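Local coordinates for protein enoyl-CoA hydratase/isomerase (Shewanella pealeana, PDB 4KPK) that probably acts on enoyl-CoA thioesters as a hydratase or isomerase of the crotonase family, its exact substrate and reaction being unestablished, at residues I86-S97 / P136-F146; G147-C155 / I181-M189. One frame throughout, in Å; residues are numbered along the deposited sequence.

Overall arrangement
Contact 1 pairs two neighbouring parallel strands, 86-91 and 137-141, in the middle of the six-stranded mixed sheet. Contact 2 packs helix 148-155 on helix 182-189. Their centres lie about 14 Å apart, and each is about 9 Å from the centre of the chain. They come in series: contact 1 is complete before contact 2 begins, and strand 137-141 leads through loop 142-147 into helix 148-155. The two touch where Val141 and Ala145 meet Ile153, and where Phe96 and Ser97 meet Ala149. The sheet is thus joined through helix 148-155 to helix 182-189, which faces two other subunits of the trimer.

Contact 1: residues I86-S97 / P136-F146; sequences ILLLKANGKNFS and PTITLVQGAAF
The backbone of Leu87 bonds to Pro136 and Ile138, either side of Thr137, and that of Leu89 to Ile138 and Leu140, either side of Thr139. Leu87 N donates to Pro136 O at 3.1 Å, and Leu140 N closes the run on Leu89 O at 2.9 Å. The strands run parallel, 14° apart. Leu88 CD2 meets Leu140 CD1 at 3.8 Å on one face of the sheet. On the other, Leu89 curls round Thr139 OG1, whose polar partner is Ser156.

Beyond the strands, the side chain of Gln142 fills the bend of 91-97. From CB, chi1 of 84° sets CG between the backbone N and the carbonyl carbon. CG rests against Lys94 O at 3.4 Å. The chain bends at chi2, and CD comes close to the carbonyls of Gly93 and Ala91. At the tip, NE2 donates to Gly93 O at 2.9 Å; the acceptor lies near the amide plane, but the donor stands above the carbonyl plane. OE1 lies 2.8 Å from a water that accepts from Ala91 N and also sits close to Leu140 O. It lies at the edge of the Phe96 ring, with ring and amide planes 84° apart. A leucine here would probably leave Gly93 O without its side-chain donor and take one partner from the water.

Val141 CG2 lies over one face of the Phe96 ring. Phe96 CZ reaches Thr139 CG2 at 3.8 Å. The backbones rejoin two residues out of the earlier register, where Phe146 N donates to Ser97 O at 2.9 Å. Such parallel strands and loops, leading into helix 148-155, are characteristic of the crotonase fold. In relatives the oxyanion-hole amides come just after these two loops, so the pairing of Ser97 with Phe146 probably helps to hold that site.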
ATOM      1  N   ILE A  86      26.365  -8.659  -2.804  1.00 24.31           N
ATOM      2  CA  ILE A  86      25.470  -8.038  -1.873  1.00 25.78           C
ATOM      3  C   ILE A  86      26.181  -6.773  -1.427  1.00 24.22           C
ATOM      4  O   ILE A  86      27.400  -6.765  -1.382  1.00 22.87           O
ATOM      5  CB  ILE A  86      25.298  -8.965  -0.628  1.00 33.04           C
ATOM      6  CG1 ILE A  86      24.311 -10.097  -0.926  1.00 36.69           C
ATOM      7  CG2 ILE A  86      24.860  -8.215   0.617  1.00 35.22           C
ATOM      8  CD1 ILE A  86      24.430 -11.209   0.103  1.00 44.28           C
ATOM      9  N   LEU A  87      25.399  -5.727  -1.095  1.00 25.29           N
ATOM     10  CA  LEU A  87      25.884  -4.489  -0.490  1.00 24.00           C
ATOM     11  C   LEU A  87      25.175  -4.312   0.840  1.00 26.14           C
ATOM     12  O   LEU A  87      23.948  -4.234   0.893  1.00 25.94           O
ATOM     13  CB  LEU A  87      25.571  -3.246  -1.336  1.00 22.89           C
ATOM     14  CG  LEU A  87      25.993  -1.954  -0.609  1.00 24.97           C
ATOM     15  CD1 LEU A  87      27.507  -1.876  -0.360  1.00 26.09           C
ATOM     16  CD2 LEU A  87      25.484  -0.716  -1.277  1.00 26.34           C
ATOM     17  N   LEU A  88      25.972  -4.233   1.897  1.00 27.20           N
ATOM     18  CA  LEU A  88      25.513  -4.013   3.243  1.00 28.53           C
ATOM     19  C   LEU A  88      25.845  -2.553   3.626  1.00 27.00           C
ATOM     20  O   LEU A  88      26.998  -2.111   3.497  1.00 26.48           O
ATOM     21  CB  LEU A  88      26.239  -5.039   4.144  1.00 31.96           C
ATOM     22  CG  LEU A  88      25.591  -5.371   5.472  1.00 37.73           C
ATOM     23  CD1 LEU A  88      26.378  -6.422   6.268  1.00 40.52           C
ATOM     24  CD2 LEU A  88      25.515  -4.102   6.275  1.00 41.28           C
ATOM     25  N   LEU A  89      24.837  -1.792   4.067  1.00 27.98           N
ATOM     26  CA  LEU A  89      25.043  -0.453   4.645  1.00 28.65           C
ATOM     27  C   LEU A  89      24.885  -0.470   6.170  1.00 26.10           C
ATOM     28  O   LEU A  89      23.874  -0.969   6.678  1.00 26.33           O
ATOM     29  CB  LEU A  89      24.055   0.589   4.151  1.00 29.29           C
ATOM     30  CG  LEU A  89      23.980   1.010   2.694  1.00 37.12           C
ATOM     31  CD1 LEU A  89      23.491  -0.175   1.827  1.00 40.83           C
ATOM     32  CD2 LEU A  89      23.041   2.216   2.584  1.00 39.45           C
ATOM     33  N   LYS A  90      25.838   0.149   6.865  1.00 24.75           N
ATOM     34  CA  LYS A  90      25.940   0.148   8.347  1.00 26.11           C
ATOM     35  C   LYS A  90      26.556   1.480   8.715  1.00 23.42           C
ATOM     36  O   LYS A  90      27.003   2.227   7.826  1.00 21.50           O
ATOM     37  CB  LYS A  90      26.963  -0.830   8.839  1.00 29.18           C
ATOM     38  CG  LYS A  90      26.726  -2.251   8.578  1.00 35.84           C
ATOM     39  CD  LYS A  90      28.049  -3.017   8.452  1.00 35.30           C
ATOM     40  CE  LYS A  90      29.039  -2.711   9.544  1.00 39.66           C
ATOM     41  NZ  LYS A  90      29.998  -3.855   9.710  1.00 41.55           N
ATOM     42  N   ALA A  91      26.704   1.718   9.997  1.00 20.19           N
ATOM     43  CA  ALA A  91      27.302   2.961  10.525  1.00 21.27           C
ATOM     44  C   ALA A  91      28.012   2.673  11.863  1.00 25.66           C
ATOM     45  O   ALA A  91      27.553   1.812  12.622  1.00 24.75           O
ATOM     46  CB  ALA A  91      26.213   3.964  10.767  1.00 22.57           C
ATOM     47  N   ASN A  92      29.103   3.390  12.134  1.00 27.09           N
ATOM     48  CA  ASN A  92      29.796   3.308  13.392  1.00 29.14           C
ATOM     49  C   ASN A  92      29.196   4.297  14.367  1.00 31.53           C
ATOM     50  O   ASN A  92      28.555   5.289  13.974  1.00 32.15           O
ATOM     51  CB  ASN A  92      31.307   3.532  13.255  1.00 27.50           C
ATOM     52  CG  ASN A  92      31.948   2.532  12.308  1.00 30.47           C
ATOM     53  OD1 ASN A  92      31.526   1.376  12.206  1.00 34.59           O
ATOM     54  ND2 ASN A  92      32.918   2.995  11.542  1.00 31.24           N
ATOM     55  N   GLY A  93      29.378   3.970  15.661  1.00 32.16           N
ATOM     56  CA  GLY A  93      28.933   4.846  16.776  1.00 29.53           C
ATOM     57  C   GLY A  93      27.562   4.457  17.221  1.00 26.98           C
ATOM     58  O   GLY A  93      27.032   3.437  16.778  1.00 28.14           O
ATOM     59  N   LYS A  94      26.970   5.263  18.085  1.00 29.77           N
ATOM     60  CA  LYS A  94      25.671   4.957  18.681  1.00 31.90           C
ATOM     61  C   LYS A  94      24.461   5.284  17.784  1.00 27.79           C
ATOM     62  O   LYS A  94      23.373   4.799  18.041  1.00 28.25           O
ATOM     63  CB  LYS A  94      25.503   5.750  19.985  1.00 37.82           C
ATOM     64  CG  LYS A  94      26.673   5.627  20.929  1.00 41.92           C
ATOM     65  CD  LYS A  94      26.626   4.318  21.678  1.00 48.78           C
ATOM     66  CE  LYS A  94      25.624   4.419  22.815  1.00 49.47           C
ATOM     67  NZ  LYS A  94      25.173   3.069  23.261  1.00 57.55           N
ATOM     68  N   ASN A  95      24.668   6.099  16.744  1.00 25.45           N
ATOM     69  CA  ASN A  95      23.608   6.633  15.932  1.00 23.06           C
ATOM     70  C   ASN A  95      23.921   6.485  14.436  1.00 22.73           C
ATOM     71  O   ASN A  95      24.992   6.799  13.962  1.00 21.62           O
ATOM     72  CB  ASN A  95      23.379   8.120  16.281  1.00 24.46           C
ATOM     73  CG  ASN A  95      22.858   8.334  17.711  1.00 28.50           C
ATOM     74  OD1 ASN A  95      23.528   8.969  18.517  1.00 32.80           O
ATOM     75  ND2 ASN A  95      21.695   7.773  18.040  1.00 25.13           N
ATOM     76  N   PHE A  96      22.919   6.082  13.689  1.00 23.06           N
ATOM     77  CA  PHE A  96      23.075   5.818  12.279  1.00 24.13           C
ATOM     78  C   PHE A  96      23.344   7.162  11.479  1.00 23.20           C
ATOM     79  O   PHE A  96      24.367   7.282  10.862  1.00 24.30           O
ATOM     80  CB  PHE A  96      21.841   5.032  11.777  1.00 23.63           C
ATOM     81  CG  PHE A  96      21.937   4.650  10.321  1.00 24.10           C
ATOM     82  CD1 PHE A  96      22.549   3.459   9.948  1.00 22.21           C
ATOM     83  CD2 PHE A  96      21.429   5.514   9.327  1.00 24.02           C
ATOM     84  CE1 PHE A  96      22.663   3.094   8.617  1.00 25.50           C
ATOM     85  CE2 PHE A  96      21.543   5.170   7.976  1.00 26.74           C
ATOM     86  CZ  PHE A  96      22.141   3.944   7.614  1.00 27.97           C
ATOM     87  N   SER A  97      22.461   8.157  11.572  1.00 22.04           N
ATOM     88  CA  SER A  97      22.768   9.550  11.186  1.00 22.72           C
ATOM     89  C   SER A  97      21.842  10.412  12.002  1.00 25.24           C
ATOM     90  O   SER A  97      20.638  10.141  12.053  1.00 31.40           O
ATOM     91  CB  SER A  97      22.516   9.814   9.661  1.00 26.34           C
ATOM     92  OG  SER A  97      22.710  11.214   9.319  1.00 29.01           O
ATOM     93  N   PRO A 136      21.155  -7.078  -4.147  1.00 24.83           N
ATOM     94  CA  PRO A 136      20.443  -6.903  -2.889  1.00 24.27           C
ATOM     95  C   PRO A 136      21.218  -6.031  -1.960  1.00 19.94           C
ATOM     96  O   PRO A 136      22.428  -6.168  -1.874  1.00 19.97           O
ATOM     97  CB  PRO A 136      20.353  -8.331  -2.312  1.00 25.86           C
ATOM     98  CG  PRO A 136      21.401  -9.111  -3.004  1.00 26.97           C
ATOM     99  CD  PRO A 136      21.605  -8.466  -4.340  1.00 24.61           C
ATOM    100  N   THR A 137      20.510  -5.093  -1.336  1.00 24.00           N
ATOM    101  CA  THR A 137      21.042  -4.180  -0.332  1.00 24.58           C
ATOM    102  C   THR A 137      20.361  -4.464   1.028  1.00 23.99           C
ATOM    103  O   THR A 137      19.184  -4.660   1.081  1.00 27.05           O
ATOM    104  CB  THR A 137      20.797  -2.739  -0.741  1.00 23.09           C
ATOM    105  OG1 THR A 137      19.383  -2.535  -0.974  1.00 22.09           O
ATOM    106  CG2 THR A 137      21.539  -2.432  -2.039  1.00 24.43           C
ATOM    107  N   ILE A 138      21.137  -4.447   2.100  1.00 23.26           N
ATOM    108  CA  ILE A 138      20.684  -4.654   3.501  1.00 23.15           C
ATOM    109  C   ILE A 138      21.206  -3.443   4.243  1.00 22.66           C
ATOM    110  O   ILE A 138      22.400  -3.194   4.207  1.00 25.22           O
ATOM    111  CB  ILE A 138      21.329  -5.927   4.133  1.00 24.86           C
ATOM    112  CG1 ILE A 138      20.979  -7.125   3.255  1.00 27.06           C
ATOM    113  CG2 ILE A 138      20.796  -6.201   5.580  1.00 24.92           C
ATOM    114  CD1 ILE A 138      21.666  -8.381   3.574  1.00 29.72           C
ATOM    115  N   THR A 139      20.316  -2.686   4.884  1.00 22.87           N
ATOM    116  CA  THR A 139      20.701  -1.624   5.819  1.00 25.31           C
ATOM    117  C   THR A 139      20.455  -2.003   7.330  1.00 23.70           C
ATOM    118  O   THR A 139      19.380  -2.448   7.708  1.00 22.18           O
ATOM    119  CB  THR A 139      20.007  -0.308   5.412  1.00 25.52           C
ATOM    120  OG1 THR A 139      20.434   0.012   4.076  1.00 31.13           O
ATOM    121  CG2 THR A 139      20.356   0.881   6.322  1.00 23.75           C
ATOM    122  N   LEU A 140      21.487  -1.803   8.160  1.00 25.36           N
ATOM    123  CA  LEU A 140      21.491  -2.079   9.605  1.00 24.46           C
ATOM    124  C   LEU A 140      21.516  -0.773  10.418  1.00 23.88           C
ATOM    125  O   LEU A 140      22.477  -0.037  10.393  1.00 26.58           O
ATOM    126  CB  LEU A 140      22.720  -2.891   9.968  1.00 26.26           C
ATOM    127  CG  LEU A 140      23.071  -4.161   9.186  1.00 27.31           C
ATOM    128  CD1 LEU A 140      24.306  -4.845   9.793  1.00 28.82           C
ATOM    129  CD2 LEU A 140      21.857  -5.074   9.196  1.00 27.86           C
ATOM    130  N   VAL A 141      20.444  -0.467  11.116  1.00 19.84           N
ATOM    131  CA  VAL A 141      20.245   0.862  11.673  1.00 21.14           C
ATOM    132  C   VAL A 141      20.236   0.816  13.218  1.00 22.33           C
ATOM    133  O   VAL A 141      19.382   0.170  13.766  1.00 21.71           O
ATOM    134  CB  VAL A 141      18.899   1.466  11.228  1.00 21.24           C
ATOM    135  CG1 VAL A 141      18.707   2.852  11.820  1.00 21.37           C
ATOM    136  CG2 VAL A 141      18.766   1.509   9.698  1.00 25.68           C
ATOM    137  N   GLN A 142      21.241   1.416  13.857  1.00 23.78           N
ATOM    138  CA  GLN A 142      21.330   1.568  15.328  1.00 25.55           C
ATOM    139  C   GLN A 142      20.966   3.014  15.679  1.00 28.99           C
ATOM    140  O   GLN A 142      21.236   3.959  14.878  1.00 29.24           O
ATOM    141  CB  GLN A 142      22.750   1.180  15.846  1.00 25.38           C
ATOM    142  CG  GLN A 142      23.859   2.237  15.793  1.00 23.73           C
ATOM    143  CD  GLN A 142      24.388   2.574  14.363  1.00 26.53           C
ATOM    144  OE1 GLN A 142      23.801   2.210  13.347  1.00 27.90           O
ATOM    145  NE2 GLN A 142      25.482   3.312  14.308  1.00 27.40           N
ATOM    146  N   GLY A 143      20.303   3.197  16.834  1.00 28.37           N
ATOM    147  CA  GLY A 143      19.783   4.508  17.257  1.00 25.28           C
ATOM    148  C   GLY A 143      19.165   5.472  16.218  1.00 24.92           C
ATOM    149  O   GLY A 143      18.350   5.100  15.375  1.00 25.72           O
ATOM    150  N   ALA A 144      19.533   6.740  16.302  1.00 24.38           N
ATOM    151  CA  ALA A 144      18.889   7.783  15.489  1.00 24.78           C
ATOM    152  C   ALA A 144      19.204   7.569  14.032  1.00 22.85           C
ATOM    153  O   ALA A 144      20.322   7.242  13.679  1.00 22.36           O
ATOM    154  CB  ALA A 144      19.339   9.169  15.921  1.00 25.27           C
ATOM    155  N   ALA A 145      18.167   7.709  13.205  1.00 23.52           N
ATOM    156  CA  ALA A 145      18.309   7.687  11.734  1.00 24.13           C
ATOM    157  C   ALA A 145      17.434   8.761  11.170  1.00 20.75           C
ATOM    158  O   ALA A 145      16.316   8.467  10.754  1.00 21.86           O
ATOM    159  CB  ALA A 145      17.887   6.330  11.203  1.00 24.57           C
ATOM    160  N   PHE A 146      17.889  10.007  11.285  1.00 21.75           N
ATOM    161  CA  PHE A 146      17.073  11.180  10.981  1.00 24.69           C
ATOM    162  C   PHE A 146      17.485  11.697   9.565  1.00 27.01           C
ATOM    163  O   PHE A 146      18.548  11.324   9.059  1.00 27.24           O
ATOM    164  CB  PHE A 146      17.291  12.274  12.045  1.00 27.27           C
ATOM    165  CG  PHE A 146      16.847  11.886  13.455  1.00 29.04           C
ATOM    166  CD1 PHE A 146      15.747  11.065  13.682  1.00 29.59           C
ATOM    167  CD2 PHE A 146      17.523  12.391  14.567  1.00 30.32           C
ATOM    168  CE1 PHE A 146      15.349  10.731  14.978  1.00 31.35           C
ATOM    169  CE2 PHE A 146      17.113  12.070  15.851  1.00 31.30           C
ATOM    170  CZ  PHE A 146      16.034  11.231  16.056  1.00 29.36           C
TER
HETATM  171  O   HOH W   1      24.716   0.220  11.681  1.00 22.11           O

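Contact 2: residues G147-C155 / I181-M189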
ATOM      1  N   GLY A 147      16.644  12.524   8.956  1.00 30.96           N
ATOM      2  CA  GLY A 147      16.975  13.228   7.687  1.00 30.24           C
ATOM      3  C   GLY A 147      17.089  12.258   6.503  1.00 31.01           C
ATOM      4  O   GLY A 147      16.285  11.330   6.386  1.00 26.33           O
ATOM      5  N   GLY A 148      18.097  12.451   5.639  1.00 30.23           N
ATOM      6  CA  GLY A 148      18.260  11.633   4.416  1.00 28.60           C
ATOM      7  C   GLY A 148      18.464  10.139   4.682  1.00 31.93           C
ATOM      8  O   GLY A 148      18.326   9.305   3.747  1.00 25.23           O
ATOM      9  N   ALA A 149      18.805   9.803   5.950  1.00 28.60           N
ATOM     10  CA  ALA A 149      19.034   8.415   6.383  1.00 26.98           C
ATOM     11  C   ALA A 149      17.801   7.581   6.236  1.00 26.44           C
ATOM     12  O   ALA A 149      17.854   6.462   5.777  1.00 28.14           O
ATOM     13  CB  ALA A 149      19.512   8.367   7.836  1.00 29.84           C
ATOM     14  N   LEU A 150      16.664   8.143   6.595  1.00 25.86           N
ATOM     15  CA  LEU A 150      15.431   7.472   6.348  1.00 24.90           C
ATOM     16  C   LEU A 150      15.252   7.138   4.872  1.00 25.71           C
ATOM     17  O   LEU A 150      14.742   6.051   4.567  1.00 26.14           O
ATOM     18  CB  LEU A 150      14.299   8.310   6.845  1.00 25.39           C
ATOM     19  CG  LEU A 150      12.931   7.634   6.847  1.00 26.15           C
ATOM     20  CD1 LEU A 150      12.917   6.340   7.632  1.00 27.55           C
ATOM     21  CD2 LEU A 150      11.954   8.637   7.436  1.00 27.97           C
ATOM     22  N   GLY A 151      15.701   8.013   3.960  1.00 26.38           N
ATOM     23  CA  GLY A 151      15.608   7.714   2.515  1.00 23.14           C
ATOM     24  C   GLY A 151      16.463   6.528   2.142  1.00 21.35           C
ATOM     25  O   GLY A 151      16.038   5.566   1.520  1.00 22.70           O
ATOM     26  N   LEU A 152      17.695   6.547   2.551  1.00 22.62           N
ATOM     27  CA  LEU A 152      18.492   5.364   2.360  1.00 25.07           C
ATOM     28  C   LEU A 152      17.835   4.111   2.851  1.00 25.04           C
ATOM     29  O   LEU A 152      17.900   3.085   2.190  1.00 26.64           O
ATOM     30  CB  LEU A 152      19.843   5.486   3.080  1.00 28.64           C
ATOM     31  CG  LEU A 152      20.710   6.697   2.636  1.00 31.39           C
ATOM     32  CD1 LEU A 152      21.949   6.671   3.485  1.00 31.66           C
ATOM     33  CD2 LEU A 152      21.060   6.734   1.151  1.00 29.57           C
ATOM     34  N   ILE A 153      17.270   4.140   4.047  1.00 23.28           N
ATOM     35  CA  ILE A 153      16.637   2.934   4.587  1.00 23.73           C
ATOM     36  C   ILE A 153      15.479   2.516   3.704  1.00 20.53           C
ATOM     37  O   ILE A 153      15.364   1.383   3.296  1.00 19.16           O
ATOM     38  CB  ILE A 153      16.111   3.193   6.010  1.00 24.04           C
ATOM     39  CG1 ILE A 153      17.296   3.352   6.923  1.00 27.14           C
ATOM     40  CG2 ILE A 153      15.149   2.080   6.404  1.00 25.37           C
ATOM     41  CD1 ILE A 153      16.978   4.133   8.170  1.00 31.91           C
ATOM     42  N   CYS A 154      14.645   3.468   3.351  1.00 21.84           N
ATOM     43  CA  CYS A 154      13.591   3.216   2.376  1.00 22.84           C
ATOM     44  C   CYS A 154      14.014   2.840   0.975  1.00 22.12           C
ATOM     45  O   CYS A 154      13.187   2.309   0.245  1.00 20.05           O
ATOM     46  CB  CYS A 154      12.597   4.362   2.355  1.00 25.53           C
ATOM     47  SG  CYS A 154      11.825   4.334   3.986  1.00 27.43           S
ATOM     48  N   CYS A 155      15.282   3.045   0.630  1.00 23.50           N
ATOM     49  CA  CYS A 155      15.825   2.652  -0.665  1.00 27.88           C
ATOM     50  C   CYS A 155      16.419   1.245  -0.635  1.00 29.44           C
ATOM     51  O   CYS A 155      16.676   0.658  -1.683  1.00 32.34           O
ATOM     52  CB  CYS A 155      16.851   3.683  -1.142  1.00 28.75           C
ATOM     53  SG  CYS A 155      16.057   5.168  -1.747  1.00 26.85           S
ATOM     54  N   ILE A 181      13.489  12.551  -0.563  1.00 22.96           N
ATOM     55  CA  ILE A 181      13.305  11.191  -0.053  1.00 24.12           C
ATOM     56  C   ILE A 181      11.867  10.664  -0.117  1.00 24.18           C
ATOM     57  O   ILE A 181      11.634   9.428   0.017  1.00 22.32           O
ATOM     58  CB  ILE A 181      13.839  11.050   1.396  1.00 24.01           C
ATOM     59  CG1 ILE A 181      13.169  12.023   2.387  1.00 27.49           C
ATOM     60  CG2 ILE A 181      15.327  11.271   1.405  1.00 24.45           C
ATOM     61  CD1 ILE A 181      13.304  11.546   3.845  1.00 26.98           C
ATOM     62  N   SER A 182      10.924  11.582  -0.358  1.00 27.52           N
ATOM     63  CA  SER A 182       9.493  11.285  -0.207  1.00 25.80           C
ATOM     64  C   SER A 182       8.974  10.192  -1.088  1.00 24.39           C
ATOM     65  O   SER A 182       8.011   9.566  -0.726  1.00 24.37           O
ATOM     66  CB  SER A 182       8.628  12.546  -0.337  1.00 28.39           C
ATOM     67  OG  SER A 182       8.816  13.254  -1.570  1.00 31.02           O
ATOM     68  N   PRO A 183       9.582   9.981  -2.277  1.00 23.80           N
ATOM     69  CA  PRO A 183       9.011   8.951  -3.130  1.00 22.54           C
ATOM     70  C   PRO A 183       9.265   7.580  -2.556  1.00 20.74           C
ATOM     71  O   PRO A 183       8.430   6.699  -2.620  1.00 23.91           O
ATOM     72  CB  PRO A 183       9.733   9.169  -4.533  1.00 21.33           C
ATOM     73  CG  PRO A 183      10.265  10.565  -4.514  1.00 19.90           C
ATOM     74  CD  PRO A 183      10.431  10.942  -3.042  1.00 24.79           C
ATOM     75  N   TYR A 184      10.452   7.401  -2.017  1.00 23.43           N
ATOM     76  CA  TYR A 184      10.895   6.155  -1.472  1.00 22.54           C
ATOM     77  C   TYR A 184      10.252   5.944  -0.124  1.00 22.17           C
ATOM     78  O   TYR A 184       9.876   4.851   0.243  1.00 23.35           O
ATOM     79  CB  TYR A 184      12.432   6.191  -1.367  1.00 24.66           C
ATOM     80  CG  TYR A 184      13.029   6.592  -2.696  1.00 21.43           C
ATOM     81  CD1 TYR A 184      13.155   5.672  -3.727  1.00 22.97           C
ATOM     82  CD2 TYR A 184      13.431   7.887  -2.938  1.00 21.08           C
ATOM     83  CE1 TYR A 184      13.686   6.057  -4.995  1.00 23.20           C
ATOM     84  CE2 TYR A 184      13.926   8.277  -4.201  1.00 20.67           C
ATOM     85  CZ  TYR A 184      14.071   7.369  -5.214  1.00 22.43           C
ATOM     86  OH  TYR A 184      14.587   7.759  -6.482  1.00 23.68           O
ATOM     87  N   VAL A 185      10.104   7.009   0.622  1.00 22.72           N
ATOM     88  CA  VAL A 185       9.588   6.852   1.981  1.00 22.09           C
ATOM     89  C   VAL A 185       8.122   6.502   1.900  1.00 23.03           C
ATOM     90  O   VAL A 185       7.659   5.645   2.641  1.00 20.47           O
ATOM     91  CB  VAL A 185       9.848   8.083   2.825  1.00 22.56           C
ATOM     92  CG1 VAL A 185       8.982   8.115   4.081  1.00 23.49           C
ATOM     93  CG2 VAL A 185      11.329   8.154   3.160  1.00 23.00           C
ATOM     94  N   THR A 186       7.427   7.131   0.948  1.00 23.15           N
ATOM     95  CA  THR A 186       6.015   6.901   0.697  1.00 23.14           C
ATOM     96  C   THR A 186       5.743   5.498   0.181  1.00 21.69           C
ATOM     97  O   THR A 186       4.762   4.813   0.586  1.00 21.83           O
ATOM     98  CB  THR A 186       5.452   7.999  -0.248  1.00 23.73           C
ATOM     99  OG1 THR A 186       5.714   9.250   0.348  1.00 25.31           O
ATOM    100  CG2 THR A 186       3.963   7.904  -0.391  1.00 24.10           C
ATOM    101  N   ARG A 187       6.606   5.038  -0.692  1.00 22.32           N
ATOM    102  CA  ARG A 187       6.491   3.676  -1.149  1.00 22.19           C
ATOM    103  C   ARG A 187       6.576   2.700   0.055  1.00 24.34           C
ATOM    104  O   ARG A 187       5.859   1.703   0.109  1.00 26.69           O
ATOM    105  CB  ARG A 187       7.606   3.343  -2.126  1.00 22.69           C
ATOM    106  CG  ARG A 187       7.380   2.084  -2.907  1.00 22.32           C
ATOM    107  CD  ARG A 187       8.561   1.740  -3.775  1.00 23.57           C
ATOM    108  NE  ARG A 187       9.778   1.974  -3.063  1.00 26.25           N
ATOM    109  CZ  ARG A 187      10.986   2.087  -3.606  1.00 27.30           C
ATOM    110  NH1 ARG A 187      11.136   2.018  -4.906  1.00 24.89           N
ATOM    111  NH2 ARG A 187      12.057   2.261  -2.815  1.00 27.46           N
ATOM    112  N   ALA A 188       7.454   2.979   0.996  1.00 21.76           N
ATOM    113  CA  ALA A 188       7.675   2.045   2.094  1.00 22.72           C
ATOM    114  C   ALA A 188       6.539   2.028   3.079  1.00 23.61           C
ATOM    115  O   ALA A 188       5.973   1.007   3.320  1.00 23.39           O
ATOM    116  CB  ALA A 188       8.955   2.413   2.787  1.00 22.25           C
HETATM  117  N   MSE A 189       6.199   3.189   3.613  1.00 27.29           N
HETATM  118  CA  MSE A 189       5.240   3.320   4.716  1.00 28.46           C
HETATM  119  C   MSE A 189       3.815   3.589   4.293  1.00 27.99           C
HETATM  120  O   MSE A 189       2.886   3.398   5.087  1.00 26.59           O
HETATM  121  CB  MSE A 189       5.743   4.414   5.636  1.00 28.69           C
HETATM  122  CG  MSE A 189       5.280   5.821   5.288  1.00 35.04           C
HETATM  123 SE   MSE A 189       5.918   7.214   6.567  1.00 40.78          SE
HETATM  124  CE  MSE A 189       5.744   6.401   8.339  1.00 43.88           C
TER
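Ile181 presses its CG2 against the CA of Gly151 at 3.7 Å. Its chi1 of 58° puts CG1 between the backbone N and the carbonyl carbon, and CD1 lies 3.9 Å from Gly147 O. Gly151 has no CB, and this lets CG2 lie directly on the helix backbone. The helix axes pass 8.3 Å apart at 56°.

One turn on, Val185 CG2 meets Leu150 CG, the two side chains crossing at about a right angle. Cys154 points toward the second helix. Its CB lies 3.5 Å from Tyr184 O, and its SG touches Ala188 CB at 3.7 Å and Val185 CG2 at 3.9 Å. Cys155 SG is turned anti to the carbonyl carbon (chi1 -76°) and sits over one face of the Tyr184 ring, 3.8 Å from the centroid but offset toward the rim. Pro183 CB lies over the opposite face.

Arg187 starts extended and bends at chi3. NH2 makes a long, bent hydrogen bond to Cys154 O (3.3 Å), the oxygen lying in the guanidinium plane. In salt bridges, NH2 also pairs with Asp131 and NH1 with Glu252, and Arg195 of the third subunit stands close. These two carboxylates probably offset the proximity of like charges. The chemistry is therefore mostly apolar and sulfur-rich, a sulfur-aromatic contact included, and its one direct hydrogen bond comes from a charged group shared with neighbouring acids.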